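PDB 6OZB: Two-component sensor histidine kinase from Nostoc sp., which probably senses light through a bilin chromophore held in its GAF domain and relays the signal as a phytochrome-type histidine kinase. Local coordinates for residues 17-22 with 188-193; 42-47 with 69-74; 150-155 with 182-187. The protein carries 1 engineered substitution. One frame throughout, in Å; residues are numbered along the deposited sequence.

Contact 1. Residues 17-22 with 188-193; sequences SVLRRI and VDQLAV
Gln-190 packs against Leu-19 and Ile-22, and the aliphatic part of its side chain does most of the touching. Its CG sits 3.6 Å from Ile-22 CG2. The same CG also meets CB and CD1 of Ile-22, so it is held by the branch point and by the ends of both arms. The two side chains pass each other in opposite directions. Leu-19 adds a lighter touch, with CD2 4.0 Å from Gln-190 CB. Gln-190 has CG anti to its own backbone N (chi1 -174°), which sends the chain toward helix 12-27. A bend at chi2 (63°) then brings the amide beside the backbone of that helix. There OE1 lies 4.0 Å from Leu-19 O. Both atoms are acceptors and no bond joins them. Leu-19 O instead accepts a hydrogen bond from Thr-23 OG1. On the next residue of helix 178-201, Leu-191 CD2 comes within 4.5 Å of Ile-22 CD1, a loose apolar contact.

No hydrogen bond runs between the two segments, so they are held by packing alone. Thr-23 and Ile-26 extend the surface that Gln-190 rests on. Leu-19 also leans on Met-186 and Ile-187, one turn back on helix 178-201. Ile-22 touches Thr-39 of helix 32-47 as well, which ties in a third helix. The short segments run almost parallel, with 7° between their directions and 10.0 Å between their axes. Across that spacing Gln-190 and Ile-22 meet by their aliphatic carbons. This is the side-by-side pairing of the N-terminal and C-terminal helices in the helical layer of a GAF domain, which lies against one face of its antiparallel sheet.

Contact 2. Residues 42-47 with 69-74; sequences EVRALL and SIHENR. Engineered in segment 69-74: His-71 (natural residue Tyr).
Arg-44 lies over the end of strand 63-70, and its aliphatic stem makes the tight part of the contact. CD rests 3.6 Å from Ser-69 O, while CB lies 3.8 Å from Ser-69 OG. Bends at chi2 and chi3 (61°) turn the guanidinium to lie beside His-71, an engineered residue that is tyrosine in the natural protein. His-71 CB sits over one face of the guanidinium, toward its rim, and is 3.6 Å from NH1. The two flat groups are 23° apart, but Arg-44 NH2 approaches the imidazole obliquely rather than stacking on it. A hydrogen bond from NH1 to Thr-49 O, just beyond helix 32-47, holds the guanidinium in place.

The other side is looser. Arg-44 NE donates to a water at 3.0 Å, and that water also pairs with Ser-69 OG. A leucine in place of Arg-44 would probably leave Thr-49 O without this donor, break the water link to Ser-69 and open a gap beside His-71. No direct hydrogen bond joins the segments. This surface contact therefore rests on aliphatic packing, with a single water as the polar bridge between the segments, while Thr-49 O holds the guanidinium from outside them.

Contact 3. Residues 150-155 with 182-187; sequences SSVVAP and EAMQMI. With PEB (phycoerythrobilin), chain F.
Gln-185 NE2 is linked to Pro-155 O through one water and also donates to Asp-189 OD1. The water gives its bond to Pro-155 O at 2.8 Å and accepts from Gln-185 NE2 at 3.1 Å. Gln-185 OE1 accepts from Arg-102 NH1, so both ends of the amide are in use and its rotation is probably fixed.

Further into the core the contact is apolar and carried by Met-184. Its SD presses on Val-152 CG1 at 3.4 Å, which is tight. The bend at chi3 (79°) turns the methyl along the strand toward Ala-154, leaving CE 3.8 Å from Val-152 O. CE also reaches Ala-154 CB, more loosely, at 4.5 Å. Leu-166 of the neighbouring strand 161-170 touches Met-184 too, so the Met-184 side chain packs on residues of two strands.

Residues alternate along strand 150-158. Val-152 and Ala-154 point toward helix 178-201, whereas Val-153 points away from it and lines the chromophore pocket. Val-153 CB is 3.4 Å from O1C of phycoerythrobilin, a carboxylate oxygen of the propionate on ring C. One strand thus packs on a helix with one face and on the bilin with the other. This is the layered build of a phytochrome GAF domain, with helix 178-201 on one face of the central sheet and the bilin on the other.

Helix 178-201 serves contacts 1 and 3, whose centres are 12 Å apart. Val-188 CG2 joins them directly, 3.4 Å from Pro-155 O. Contact 2 touches contact 1 through the neighbouring helices 12-27 and 32-47, where Val-18 CG2 lies 4.1 Å from Leu-46 CD2. It also meets contact 3, with Val-43 CG2 3.9 Å from Ile-187 CG2. Contacts 2 and 3 reach the same sheet, and both are nested inside the chain loop closed by contact 1. Contact 3 alone includes a residue of the phycoerythrobilin pocket. The side chain of Ile-70, in contact 2, is about 10 Å from a bound phycoerythrobilin.

Contact 1. Residues 17-22 with 188-193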
loop_
_atom_site.group_PDB
_atom_site.type_symbol
_atom_site.label_atom_id
_atom_site.label_comp_id
_atom_site.label_asym_id
_atom_site.label_seq_id
_atom_site.Cartn_x
_atom_site.Cartn_y
_atom_site.Cartn_z
ATOM N N SER C 17 11.618 -19.122 -23.032
ATOM C CA SER C 17 12.613 -19.108 -24.088
ATOM C C SER C 17 13.882 -18.369 -23.627
ATOM O O SER C 17 14.984 -18.768 -23.981
ATOM C CB SER C 17 12.034 -18.446 -25.332
ATOM O OG SER C 17 13.048 -18.204 -26.281
ATOM N N VAL C 18 13.738 -17.323 -22.826
ATOM C CA VAL C 18 14.902 -16.650 -22.253
ATOM C C VAL C 18 15.725 -17.596 -21.379
ATOM O O VAL C 18 16.957 -17.597 -21.420
ATOM C CB VAL C 18 14.488 -15.417 -21.421
ATOM C CG1 VAL C 18 15.667 -14.873 -20.630
ATOM C CG2 VAL C 18 13.933 -14.334 -22.331
ATOM N N LEU C 19 15.044 -18.395 -20.574
ATOM C CA LEU C 19 15.743 -19.330 -19.700
ATOM C C LEU C 19 16.485 -20.376 -20.512
ATOM O O LEU C 19 17.608 -20.731 -20.177
ATOM C CB LEU C 19 14.750 -20.038 -18.788
ATOM C CG LEU C 19 14.053 -19.216 -17.687
ATOM C CD1 LEU C 19 13.690 -20.159 -16.569
ATOM C CD2 LEU C 19 14.814 -18.044 -17.167
ATOM N N ARG C 20 15.843 -20.874 -21.572
ATOM C CA ARG C 20 16.446 -21.877 -22.439
ATOM C C ARG C 20 17.664 -21.314 -23.120
ATOM O O ARG C 20 18.641 -22.013 -23.301
ATOM C CB ARG C 20 15.451 -22.386 -23.478
ATOM C CG ARG C 20 14.372 -23.331 -22.917
ATOM C CD ARG C 20 13.645 -24.059 -24.004
ATOM N NE ARG C 20 12.916 -23.163 -24.897
ATOM C CZ ARG C 20 11.647 -22.782 -24.766
ATOM N NH1 ARG C 20 10.906 -23.212 -23.761
ATOM N NH2 ARG C 20 11.108 -21.969 -25.668
ATOM N N ARG C 21 17.609 -20.038 -23.495
ATOM C CA ARG C 21 18.727 -19.450 -24.205
ATOM C C ARG C 21 19.925 -19.272 -23.250
ATOM O O ARG C 21 21.066 -19.428 -23.653
ATOM C CB ARG C 21 18.299 -18.138 -24.839
ATOM C CG ARG C 21 17.380 -18.323 -26.053
ATOM C CD ARG C 21 16.904 -16.943 -26.572
ATOM N NE ARG C 21 15.941 -17.067 -27.667
ATOM C CZ ARG C 21 16.273 -17.380 -28.922
ATOM N NH1 ARG C 21 17.539 -17.610 -29.246
ATOM N NH2 ARG C 21 15.334 -17.476 -29.859
ATOM N N ILE C 22 19.684 -18.976 -21.977
ATOM C CA ILE C 22 20.784 -18.924 -21.013
ATOM C C ILE C 22 21.395 -20.299 -20.846
ATOM O O ILE C 22 22.604 -20.446 -20.852
ATOM C CB ILE C 22 20.340 -18.402 -19.607
ATOM C CG1 ILE C 22 19.838 -16.973 -19.696
ATOM C CG2 ILE C 22 21.499 -18.455 -18.625
ATOM C CD1 ILE C 22 19.108 -16.516 -18.419
ATOM N N VAL C 188 16.908 -14.407 -12.678
ATOM C CA VAL C 188 18.036 -14.342 -11.746
ATOM C C VAL C 188 18.364 -15.722 -11.175
ATOM O O VAL C 188 19.535 -15.992 -10.920
ATOM C CB VAL C 188 17.824 -13.303 -10.595
ATOM C CG1 VAL C 188 17.610 -11.909 -11.202
ATOM C CG2 VAL C 188 16.695 -13.649 -9.665
ATOM N N ASP C 189 17.379 -16.617 -11.013
ATOM C CA ASP C 189 17.659 -17.997 -10.578
ATOM C C ASP C 189 18.511 -18.733 -11.619
ATOM O O ASP C 189 19.432 -19.476 -11.276
ATOM C CB ASP C 189 16.378 -18.781 -10.352
ATOM C CG ASP C 189 15.622 -18.345 -9.089
ATOM O OD1 ASP C 189 16.188 -17.580 -8.270
ATOM O OD2 ASP C 189 14.449 -18.758 -8.939
ATOM N N GLN C 190 18.208 -18.513 -12.898
ATOM C CA GLN C 190 18.964 -19.154 -13.977
ATOM C C GLN C 190 20.371 -18.564 -14.091
ATOM O O GLN C 190 21.326 -19.284 -14.359
ATOM C CB GLN C 190 18.219 -19.022 -15.316
ATOM C CG GLN C 190 18.873 -19.813 -16.491
ATOM C CD GLN C 190 18.880 -21.323 -16.251
ATOM O OE1 GLN C 190 17.867 -22.003 -16.401
ATOM N NE2 GLN C 190 20.027 -21.846 -15.837
ATOM N N LEU C 191 20.518 -17.260 -13.886
ATOM C CA LEU C 191 21.854 -16.665 -13.886
ATOM C C LEU C 191 22.690 -17.176 -12.724
ATOM O O LEU C 191 23.891 -17.421 -12.858
ATOM C CB LEU C 191 21.770 -15.130 -13.826
ATOM C CG LEU C 191 21.360 -14.382 -15.086
ATOM C CD1 LEU C 191 21.159 -12.905 -14.748
ATOM C CD2 LEU C 191 22.447 -14.551 -16.166
ATOM N N ALA C 192 22.043 -17.358 -11.583
ATOM C CA ALA C 192 22.696 -17.882 -10.399
ATOM C C ALA C 192 23.297 -19.252 -10.698
ATOM O O ALA C 192 24.356 -19.604 -10.149
ATOM C CB ALA C 192 21.730 -17.969 -9.272
ATOM N N VAL C 193 22.596 -20.041 -11.514
ATOM C CA VAL C 193 23.135 -21.342 -11.924
ATOM C C VAL C 193 24.384 -21.168 -12.809
ATOM O O VAL C 193 25.380 -21.860 -12.608
ATOM C CB VAL C 193 22.086 -22.187 -12.683
ATOM C CG1 VAL C 193 22.735 -23.395 -13.373
ATOM C CG2 VAL C 193 21.013 -22.616 -11.758
#

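Contact 2. Residues 42-47 with 69-74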
loop_
_atom_site.group_PDB
_atom_site.type_symbol
_atom_site.label_atom_id
_atom_site.label_comp_id
_atom_site.label_asym_id
_atom_site.label_seq_id
_atom_site.Cartn_x
_atom_site.Cartn_y
_atom_site.Cartn_z
ATOM N N GLU C 42 18.292 -10.058 -24.288
ATOM C CA GLU C 42 17.099 -10.889 -24.384
ATOM C C GLU C 42 16.149 -10.526 -23.243
ATOM O O GLU C 42 14.946 -10.476 -23.413
ATOM C CB GLU C 42 17.546 -12.358 -24.395
ATOM C CG GLU C 42 18.291 -12.607 -25.709
ATOM C CD GLU C 42 18.939 -13.964 -25.824
ATOM O OE1 GLU C 42 18.893 -14.736 -24.844
ATOM O OE2 GLU C 42 19.471 -14.281 -26.921
ATOM N N VAL C 43 16.690 -10.199 -22.090
ATOM C CA VAL C 43 15.815 -9.787 -20.987
ATOM C C VAL C 43 15.109 -8.468 -21.293
ATOM O O VAL C 43 13.913 -8.301 -21.014
ATOM C CB VAL C 43 16.583 -9.705 -19.657
ATOM C CG1 VAL C 43 15.702 -9.135 -18.545
ATOM C CG2 VAL C 43 17.035 -11.100 -19.272
ATOM N N ARG C 44 15.819 -7.529 -21.901
ATOM C CA ARG C 44 15.214 -6.229 -22.185
ATOM C C ARG C 44 14.078 -6.412 -23.160
ATOM O O ARG C 44 13.020 -5.812 -23.018
ATOM C CB ARG C 44 16.240 -5.243 -22.750
ATOM C CG ARG C 44 15.781 -3.783 -22.677
ATOM C CD ARG C 44 16.131 -2.995 -23.936
ATOM N NE ARG C 44 15.487 -3.576 -25.104
ATOM C CZ ARG C 44 14.219 -3.392 -25.465
ATOM N NH1 ARG C 44 13.380 -2.639 -24.752
ATOM N NH2 ARG C 44 13.782 -3.987 -26.568
ATOM N N ALA C 45 14.300 -7.265 -24.154
ATOM C CA ALA C 45 13.285 -7.515 -25.149
ATOM C C ALA C 45 12.049 -8.119 -24.495
ATOM O O ALA C 45 10.924 -7.793 -24.856
ATOM C CB ALA C 45 13.822 -8.424 -26.225
ATOM N N LEU C 46 12.257 -8.994 -23.518
ATOM C CA LEU C 46 11.140 -9.613 -22.804
ATOM C C LEU C 46 10.332 -8.605 -22.006
ATOM O O LEU C 46 9.118 -8.599 -22.064
ATOM C CB LEU C 46 11.647 -10.713 -21.868
ATOM C CG LEU C 46 10.594 -11.399 -20.999
ATOM C CD1 LEU C 46 9.653 -12.205 -21.838
ATOM C CD2 LEU C 46 11.297 -12.291 -20.004
ATOM N N LEU C 47 11.010 -7.755 -21.252
ATOM C CA LEU C 47 10.333 -6.818 -20.366
ATOM C C LEU C 47 9.869 -5.563 -21.083
ATOM O O LEU C 47 8.901 -4.930 -20.671
ATOM C CB LEU C 47 11.258 -6.434 -19.219
ATOM C CG LEU C 47 11.817 -7.540 -18.353
ATOM C CD1 LEU C 47 12.818 -6.944 -17.421
ATOM C CD2 LEU C 47 10.708 -8.214 -17.579
ATOM N N SER C 69 21.525 -3.318 -21.717
ATOM C CA SER C 69 20.846 -3.226 -22.996
ATOM C C SER C 69 19.823 -2.102 -22.947
ATOM O O SER C 69 19.013 -2.008 -22.029
ATOM C CB SER C 69 20.212 -4.588 -23.363
ATOM O OG SER C 69 19.505 -4.536 -24.587
ATOM N N ILE C 70 19.923 -1.213 -23.923
ATOM C CA ILE C 70 19.076 -0.045 -24.004
ATOM C C ILE C 70 18.318 -0.035 -25.321
ATOM O O ILE C 70 18.853 -0.383 -26.360
ATOM C CB ILE C 70 19.907 1.246 -23.847
ATOM C CG1 ILE C 70 20.441 1.300 -22.405
ATOM C CG2 ILE C 70 19.068 2.506 -24.188
ATOM C CD1 ILE C 70 21.423 2.437 -22.153
ATOM N N HIS C 71 17.066 0.386 -25.259
ATOM C CA HIS C 71 16.222 0.519 -26.434
ATOM C C HIS C 71 16.419 1.871 -27.118
ATOM O O HIS C 71 16.077 2.880 -26.546
ATOM C CB HIS C 71 14.751 0.396 -26.030
ATOM C CG HIS C 71 13.801 0.336 -27.184
ATOM N ND1 HIS C 71 13.889 -0.607 -28.186
ATOM C CD2 HIS C 71 12.767 1.143 -27.517
ATOM C CE1 HIS C 71 12.918 -0.403 -29.061
ATOM N NE2 HIS C 71 12.227 0.655 -28.679
ATOM N N GLU C 72 16.949 1.875 -28.335
ATOM C CA GLU C 72 17.008 3.083 -29.170
ATOM C C GLU C 72 17.659 4.272 -28.466
ATOM O O GLU C 72 17.187 5.403 -28.590
ATOM C CB GLU C 72 15.594 3.451 -29.648
ATOM C CG GLU C 72 15.073 2.397 -30.621
ATOM C CD GLU C 72 13.654 2.643 -31.046
ATOM O OE1 GLU C 72 12.958 3.443 -30.386
ATOM O OE2 GLU C 72 13.235 2.025 -32.043
ATOM N N ASN C 73 18.742 4.001 -27.737
ATOM C CA ASN C 73 19.481 5.060 -27.040
ATOM C C ASN C 73 18.575 5.923 -26.196
ATOM O O ASN C 73 18.812 7.117 -26.054
ATOM C CB ASN C 73 20.257 5.947 -28.026
ATOM C CG ASN C 73 21.296 5.174 -28.789
ATOM O OD1 ASN C 73 22.141 4.499 -28.191
ATOM N ND2 ASN C 73 21.244 5.249 -30.101
ATOM N N ARG C 74 17.526 5.353 -25.625
ATOM C CA ARG C 74 16.534 6.220 -25.007
ATOM C C ARG C 74 17.056 6.839 -23.730
ATOM O O ARG C 74 16.713 7.980 -23.418
ATOM C CB ARG C 74 15.256 5.446 -24.662
ATOM C CG ARG C 74 14.239 6.256 -23.846
ATOM C CD ARG C 74 13.619 7.422 -24.650
ATOM N NE ARG C 74 12.700 8.248 -23.848
ATOM C CZ ARG C 74 13.069 9.202 -22.996
ATOM N NH1 ARG C 74 14.353 9.484 -22.813
ATOM N NH2 ARG C 74 12.150 9.880 -22.326
HETATM O O HOH W 1 17.107 -5.827 -26.246
#

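Contact 3. Residues 150-155 with 182-187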
loop_
_atom_site.group_PDB
_atom_site.type_symbol
_atom_site.label_atom_id
_atom_site.label_comp_id
_atom_site.label_asym_id
_atom_site.label_seq_id
_atom_site.Cartn_x
_atom_site.Cartn_y
_atom_site.Cartn_z
ATOM N N SER C 150 10.220 4.484 -13.556
ATOM C CA SER C 150 9.933 3.140 -13.080
ATOM C C SER C 150 11.211 2.363 -12.929
ATOM O O SER C 150 11.968 2.251 -13.904
ATOM C CB SER C 150 9.031 2.399 -14.083
ATOM O OG SER C 150 8.956 1.004 -13.819
ATOM N N SER C 151 11.410 1.764 -11.757
ATOM C CA SER C 151 12.569 0.910 -11.519
ATOM C C SER C 151 12.098 -0.424 -10.952
ATOM O O SER C 151 11.210 -0.453 -10.100
ATOM C CB SER C 151 13.530 1.580 -10.558
ATOM O OG SER C 151 14.602 0.730 -10.230
ATOM N N VAL C 152 12.681 -1.523 -11.425
ATOM C CA VAL C 152 12.387 -2.849 -10.874
ATOM C C VAL C 152 13.709 -3.554 -10.661
ATOM O O VAL C 152 14.531 -3.613 -11.591
ATOM C CB VAL C 152 11.495 -3.703 -11.794
ATOM C CG1 VAL C 152 11.155 -5.046 -11.125
ATOM C CG2 VAL C 152 10.213 -2.988 -12.137
ATOM N N VAL C 153 13.923 -4.057 -9.445
ATOM C CA VAL C 153 15.191 -4.701 -9.077
ATOM C C VAL C 153 14.955 -6.067 -8.453
ATOM O O VAL C 153 14.118 -6.217 -7.585
ATOM C CB VAL C 153 15.964 -3.824 -8.095
ATOM C CG1 VAL C 153 17.214 -4.512 -7.586
ATOM C CG2 VAL C 153 16.336 -2.499 -8.778
ATOM N N ALA C 154 15.701 -7.064 -8.921
ATOM C CA ALA C 154 15.733 -8.372 -8.280
ATOM C C ALA C 154 17.184 -8.779 -8.026
ATOM O O ALA C 154 18.025 -8.652 -8.929
ATOM C CB ALA C 154 15.052 -9.409 -9.145
ATOM N N PRO C 155 17.483 -9.262 -6.822
ATOM C CA PRO C 155 18.853 -9.640 -6.478
ATOM C C PRO C 155 19.269 -10.937 -7.125
ATOM O O PRO C 155 18.438 -11.814 -7.342
ATOM C CB PRO C 155 18.814 -9.784 -4.958
ATOM C CG PRO C 155 17.423 -10.142 -4.659
ATOM C CD PRO C 155 16.577 -9.422 -5.667
ATOM N N GLU C 182 7.792 -12.529 -11.328
ATOM C CA GLU C 182 8.041 -13.967 -11.355
ATOM C C GLU C 182 9.025 -14.257 -12.489
ATOM O O GLU C 182 9.939 -15.053 -12.323
ATOM C CB GLU C 182 6.730 -14.744 -11.519
ATOM C CG GLU C 182 6.898 -16.246 -11.681
ATOM C CD GLU C 182 5.584 -16.950 -11.991
ATOM O OE1 GLU C 182 4.533 -16.516 -11.473
ATOM O OE2 GLU C 182 5.607 -17.930 -12.765
ATOM N N ALA C 183 8.850 -13.594 -13.631
ATOM C CA ALA C 183 9.779 -13.730 -14.751
ATOM C C ALA C 183 11.187 -13.301 -14.382
ATOM O O ALA C 183 12.148 -14.004 -14.678
ATOM C CB ALA C 183 9.297 -12.927 -15.940
ATOM N N MET C 184 11.314 -12.140 -13.752
ATOM C CA MET C 184 12.615 -11.659 -13.306
ATOM C C MET C 184 13.247 -12.642 -12.329
ATOM O O MET C 184 14.461 -12.866 -12.350
ATOM C CB MET C 184 12.471 -10.257 -12.695
ATOM C CG MET C 184 12.234 -9.240 -13.762
ATOM S SD MET C 184 12.080 -7.613 -13.074
ATOM C CE MET C 184 13.793 -7.182 -12.803
ATOM N N GLN C 185 12.422 -13.258 -11.498
ATOM C CA GLN C 185 12.932 -14.170 -10.462
ATOM C C GLN C 185 13.513 -15.425 -11.099
ATOM O O GLN C 185 14.560 -15.923 -10.684
ATOM C CB GLN C 185 11.846 -14.546 -9.467
ATOM C CG GLN C 185 12.389 -15.400 -8.271
ATOM C CD GLN C 185 13.396 -14.636 -7.444
ATOM O OE1 GLN C 185 13.113 -13.542 -6.976
ATOM N NE2 GLN C 185 14.592 -15.185 -7.297
ATOM N N MET C 186 12.840 -15.942 -12.113
ATOM C CA MET C 186 13.339 -17.123 -12.812
ATOM C C MET C 186 14.639 -16.787 -13.547
ATOM O O MET C 186 15.551 -17.600 -13.613
ATOM C CB MET C 186 12.286 -17.681 -13.766
ATOM C CG MET C 186 11.014 -18.124 -13.096
ATOM S SD MET C 186 10.032 -19.148 -14.198
ATOM C CE MET C 186 10.484 -18.518 -15.821
ATOM N N ILE C 187 14.709 -15.596 -14.118
ATOM C CA ILE C 187 15.917 -15.161 -14.800
ATOM C C ILE C 187 17.103 -15.028 -13.841
ATOM O O ILE C 187 18.209 -15.493 -14.149
ATOM C CB ILE C 187 15.697 -13.822 -15.533
ATOM C CG1 ILE C 187 14.751 -14.075 -16.716
ATOM C CG2 ILE C 187 17.000 -13.232 -16.004
ATOM C CD1 ILE C 187 14.019 -12.803 -17.221
HETATM C CHC PEB F . 20.743 1.873 -6.182
HETATM N NC PEB F . 19.266 2.284 -4.172
HETATM C C1C PEB F . 18.315 1.650 -3.432
HETATM C C2C PEB F . 18.073 0.405 -3.956
HETATM C C3C PEB F . 18.896 0.243 -5.050
HETATM C C4C PEB F . 19.645 1.435 -5.172
HETATM C CMC PEB F . 18.904 -1.043 -5.855
HETATM C CAC PEB F . 17.026 -0.587 -3.346
HETATM C CBC PEB F . 15.609 -0.164 -3.695
HETATM C CGC PEB F . 15.315 -0.592 -5.109
HETATM O O1C PEB F . 15.412 -1.818 -5.400
HETATM O O2C PEB F . 14.965 0.253 -5.987
HETATM N ND PEB F . 19.575 1.236 -8.216
HETATM C C1D PEB F . 20.807 1.018 -7.350
HETATM C C2D PEB F . 21.894 1.458 -8.211
HETATM C C3D PEB F . 21.429 1.917 -9.425
HETATM C C4D PEB F . 20.021 1.797 -9.522
HETATM C CMD PEB F . 23.373 1.506 -7.741
HETATM C CAD PEB F . 22.327 2.575 -10.488
HETATM C CBD PEB F . 22.140 2.245 -11.803
HETATM O OD PEB F . 19.293 2.077 -10.463
HETATM N NA PEB F . 20.803 6.713 -2.318
HETATM C C1A PEB F . 21.795 7.595 -2.828
HETATM C C2A PEB F . 22.238 8.533 -1.736
HETATM C C3A PEB F . 21.464 8.160 -0.481
HETATM C C4A PEB F . 20.561 6.989 -0.918
HETATM C CMA PEB F . 23.784 8.510 -1.521
HETATM C CBA PEB F . 21.359 10.490 0.600
HETATM O OA PEB F . 22.218 7.557 -3.971
HETATM C CHA PEB F . 19.634 6.432 -0.086
HETATM C CAA PEB F . 20.584 9.230 0.172
HETATM N NB PEB F . 18.947 4.295 -1.600
HETATM C C1B PEB F . 18.786 5.224 -0.474
HETATM C C2B PEB F . 17.654 4.849 0.339
HETATM C C3B PEB F . 17.077 3.686 -0.264
HETATM C C4B PEB F . 17.869 3.300 -1.485
HETATM C CHB PEB F . 17.538 2.199 -2.234
HETATM C CMB PEB F . 17.202 5.563 1.573
HETATM C CAB PEB F . 15.858 2.936 0.233
HETATM C CBB PEB F . 14.647 3.401 -0.547
HETATM C CGB PEB F . 13.454 2.726 0.132
HETATM O O1B PEB F . 13.375 1.462 0.077
HETATM O O2B PEB F . 12.606 3.414 0.750
HETATM O O HOH W 2 17.074 -13.808 -5.958
#